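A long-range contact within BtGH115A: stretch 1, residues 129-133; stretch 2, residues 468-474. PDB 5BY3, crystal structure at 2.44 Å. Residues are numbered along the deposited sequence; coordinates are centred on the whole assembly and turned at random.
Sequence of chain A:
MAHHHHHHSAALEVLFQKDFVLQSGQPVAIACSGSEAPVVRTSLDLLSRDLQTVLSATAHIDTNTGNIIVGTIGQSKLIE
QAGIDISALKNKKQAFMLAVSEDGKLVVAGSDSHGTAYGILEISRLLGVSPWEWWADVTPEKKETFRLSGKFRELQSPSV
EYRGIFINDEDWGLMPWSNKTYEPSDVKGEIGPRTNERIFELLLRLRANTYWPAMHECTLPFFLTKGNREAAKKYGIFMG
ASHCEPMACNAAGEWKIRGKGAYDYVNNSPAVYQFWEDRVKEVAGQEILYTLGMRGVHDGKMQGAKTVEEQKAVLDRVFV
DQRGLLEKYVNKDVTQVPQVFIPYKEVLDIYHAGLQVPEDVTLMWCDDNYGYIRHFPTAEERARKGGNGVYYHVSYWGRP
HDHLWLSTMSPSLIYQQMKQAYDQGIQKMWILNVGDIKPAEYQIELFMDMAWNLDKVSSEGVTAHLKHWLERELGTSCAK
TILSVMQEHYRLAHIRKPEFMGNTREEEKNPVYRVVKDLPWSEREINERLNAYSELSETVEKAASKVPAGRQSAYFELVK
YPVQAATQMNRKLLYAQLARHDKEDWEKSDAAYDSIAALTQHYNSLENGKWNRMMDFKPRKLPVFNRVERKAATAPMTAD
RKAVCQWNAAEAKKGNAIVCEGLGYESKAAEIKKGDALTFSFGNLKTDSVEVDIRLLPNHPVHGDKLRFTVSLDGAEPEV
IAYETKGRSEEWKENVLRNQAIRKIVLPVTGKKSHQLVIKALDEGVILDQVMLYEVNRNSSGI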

# COMPACT_ATOMS: atom_id res chain seq x y z
N VAL A 129 -7.89 -12.97 -17.30
CA VAL A 129 -8.22 -11.54 -17.21
C VAL A 129 -7.59 -10.90 -15.96
O VAL A 129 -7.91 -11.25 -14.84
CB VAL A 129 -9.76 -11.30 -17.25
CG1 VAL A 129 -10.10 -9.82 -17.31
CG2 VAL A 129 -10.40 -12.04 -18.42
N SER A 130 -6.65 -9.97 -16.19
CA SER A 130 -6.00 -9.21 -15.13
C SER A 130 -6.99 -8.26 -14.42
O SER A 130 -7.89 -7.70 -15.07
CB SER A 130 -4.84 -8.39 -15.75
OG SER A 130 -4.49 -7.23 -15.00
N PRO A 131 -6.83 -8.06 -13.08
CA PRO A 131 -7.45 -6.91 -12.39
C PRO A 131 -7.31 -5.56 -13.11
O PRO A 131 -8.19 -4.70 -12.98
CB PRO A 131 -6.69 -6.86 -11.06
CG PRO A 131 -6.40 -8.30 -10.77
CD PRO A 131 -6.18 -8.98 -12.11
N TRP A 132 -6.22 -5.38 -13.85
CA TRP A 132 -5.91 -4.11 -14.49
C TRP A 132 -6.26 -4.07 -16.00
O TRP A 132 -5.82 -3.15 -16.73
CB TRP A 132 -4.45 -3.81 -14.26
CG TRP A 132 -4.07 -3.98 -12.83
CD1 TRP A 132 -3.56 -5.08 -12.26
CD2 TRP A 132 -4.23 -3.01 -11.80
NE1 TRP A 132 -3.36 -4.86 -10.91
CE2 TRP A 132 -3.78 -3.60 -10.61
CE3 TRP A 132 -4.72 -1.70 -11.77
CZ2 TRP A 132 -3.77 -2.93 -9.40
CZ3 TRP A 132 -4.72 -1.02 -10.57
CH2 TRP A 132 -4.25 -1.63 -9.40
N GLU A 133 -7.00 -5.09 -16.45
CA GLU A 133 -7.70 -5.15 -17.74
C GLU A 133 -8.09 -3.75 -18.23
O GLU A 133 -7.71 -3.32 -19.32
CB GLU A 133 -8.94 -6.03 -17.53
CG GLU A 133 -10.00 -6.03 -18.63
CD GLU A 133 -11.16 -5.11 -18.36
OE1 GLU A 133 -11.74 -5.13 -17.25
OE2 GLU A 133 -11.52 -4.36 -19.30
N HIS A 468 5.82 -13.42 -11.57
CA HIS A 468 4.55 -13.94 -12.03
C HIS A 468 3.68 -12.79 -12.54
O HIS A 468 2.90 -12.96 -13.50
CB HIS A 468 3.87 -14.71 -10.91
CG HIS A 468 2.58 -15.34 -11.31
ND1 HIS A 468 1.40 -14.62 -11.43
CD2 HIS A 468 2.27 -16.62 -11.62
CE1 HIS A 468 0.43 -15.44 -11.80
NE2 HIS A 468 0.93 -16.66 -11.92
N TRP A 469 3.84 -11.63 -11.91
CA TRP A 469 3.01 -10.48 -12.22
C TRP A 469 3.44 -9.89 -13.55
O TRP A 469 2.57 -9.66 -14.40
CB TRP A 469 3.07 -9.42 -11.09
CG TRP A 469 2.08 -8.27 -11.24
CD1 TRP A 469 0.76 -8.26 -10.86
CD2 TRP A 469 2.34 -6.96 -11.84
NE1 TRP A 469 0.20 -7.03 -11.14
CE2 TRP A 469 1.14 -6.22 -11.75
CE3 TRP A 469 3.48 -6.34 -12.37
CZ2 TRP A 469 1.04 -4.89 -12.19
CZ3 TRP A 469 3.38 -5.01 -12.81
CH2 TRP A 469 2.17 -4.29 -12.71
N LEU A 470 4.74 -9.64 -13.73
CA LEU A 470 5.30 -9.06 -15.01
C LEU A 470 5.09 -9.98 -16.17
O LEU A 470 4.68 -9.53 -17.26
CB LEU A 470 6.81 -8.71 -14.94
CG LEU A 470 7.26 -7.71 -13.85
CD1 LEU A 470 8.71 -7.85 -13.48
CD2 LEU A 470 6.93 -6.27 -14.18
N GLU A 471 5.33 -11.26 -15.93
CA GLU A 471 5.03 -12.31 -16.91
C GLU A 471 3.59 -12.25 -17.32
O GLU A 471 3.31 -12.29 -18.50
CB GLU A 471 5.40 -13.70 -16.40
CG GLU A 471 6.89 -13.96 -16.46
CD GLU A 471 7.29 -15.33 -15.99
OE1 GLU A 471 6.53 -15.94 -15.19
OE2 GLU A 471 8.38 -15.77 -16.41
N ARG A 472 2.67 -12.12 -16.35
CA ARG A 472 1.23 -11.99 -16.68
C ARG A 472 0.87 -10.69 -17.44
O ARG A 472 0.07 -10.73 -18.37
CB ARG A 472 0.35 -12.20 -15.43
CG ARG A 472 -1.16 -12.37 -15.63
CD ARG A 472 -1.82 -12.20 -14.26
NE ARG A 472 -1.99 -10.76 -13.93
CZ ARG A 472 -2.27 -10.23 -12.73
NH1 ARG A 472 -2.38 -10.96 -11.64
NH2 ARG A 472 -2.41 -8.91 -12.61
N GLU A 473 1.44 -9.54 -17.05
CA GLU A 473 0.99 -8.25 -17.64
C GLU A 473 1.70 -7.91 -18.97
O GLU A 473 1.07 -7.43 -19.92
CB GLU A 473 1.06 -7.08 -16.66
CG GLU A 473 0.40 -7.27 -15.28
CD GLU A 473 -1.07 -7.71 -15.28
OE1 GLU A 473 -1.93 -6.93 -14.91
OE2 GLU A 473 -1.38 -8.88 -15.57
N LEU A 474 3.00 -8.16 -19.01
CA LEU A 474 3.76 -8.05 -20.26
C LEU A 474 3.85 -9.49 -20.78
O LEU A 474 2.96 -10.28 -20.51
CB LEU A 474 5.09 -7.39 -19.96
CG LEU A 474 4.98 -6.43 -18.77
CD1 LEU A 474 6.33 -6.23 -18.11
CD2 LEU A 474 4.32 -5.09 -19.13

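A single hydrogen bond joins a tight turn to the last turn of a helix more than 330 residues away in sequence, and the serine, glutamate and arginine side chains all converge on it. Ser130 OG donates to Glu473 OE1 at 2.6 Å, a short bond. The backbones themselves stay well apart: the nearest pair of alpha carbons, Ser130 CA and Glu473 CA, lies 7.5 Å apart, so side chains must span the gap. The contact is small, burying 180 Å² over both sides.

On the turn side, Ser130 opens a type I beta turn closed by Glu133 N donating to Ser130 O at 3.1 Å. The serine points its CA-to-CB bond toward the helix and takes the t rotamer (chi1 155°). In that conformation Ser130 OG also accepts from Trp132 N at 2.8 Å, so one hydroxyl braces its own turn while giving its proton to the glutamate. Serine suits the place because its short side chain can serve both partners at once. Pro131, next in line, has a phi of -46°, compatible with its ring and with the second position of such a turn.

The helix answers with a pair of neighbours, Arg472 and Glu473. The CA-to-CB bond of Glu473 points sideways, and the side chain recovers the direction by folding: chi1 and chi2 are both m (-51° and -54°), bringing the carboxylate nearer the turn. Arg472 starts out toward the turn and runs extended through chi1 and chi2, both t, before bending at chi3 (82°, p). That bend presents the guanidinium to the carboxylate side-on, two nitrogens to two oxygens: Arg472 NE to Glu473 OE2 at 2.6 Å, a salt bridge, and Arg472 NH2 to Glu473 OE1 at 3.1 Å, both with nearly straight hydrogen bonds. OE1 is therefore shared, accepting from Arg472 NH2 and from Ser130 OG. The arginine helps hold the acceptor in position and offsets the charge of a buried glutamate.

The guanidinium also packs against the turn. Ser130 CA and Pro131 CD lie over one of its faces, with Pro131 CD 3.8 Å from Arg472 NH2, so one face of the flat cation packs against carbon while its edge is taken up by hydrogen bonds.

Trp132 fills the space beside this cluster. With chi1 at -48° (m) and chi2 at 93°, its ring turns an edge to the charged pair: Trp132 CD1 lies 3.6 Å from Glu473 OE1 and 4.0 Å from Arg472 NH2. An aromatic edge carries slightly positive hydrogens, which makes it a tolerable neighbour for a carboxylate oxygen. One helical turn before Glu473, Trp469 uses a t rotamer (chi1 -172°) to bring the end of its ring closer than its sideways CB would suggest. Trp132 NE1 and Trp469 NE1 come within 4.2 Å, but each is hydrogen-bonded elsewhere in the structure. The rule is economical: fix the acceptor with a neighbouring arginine, fix the donor within a turn, and pack large rings alongside.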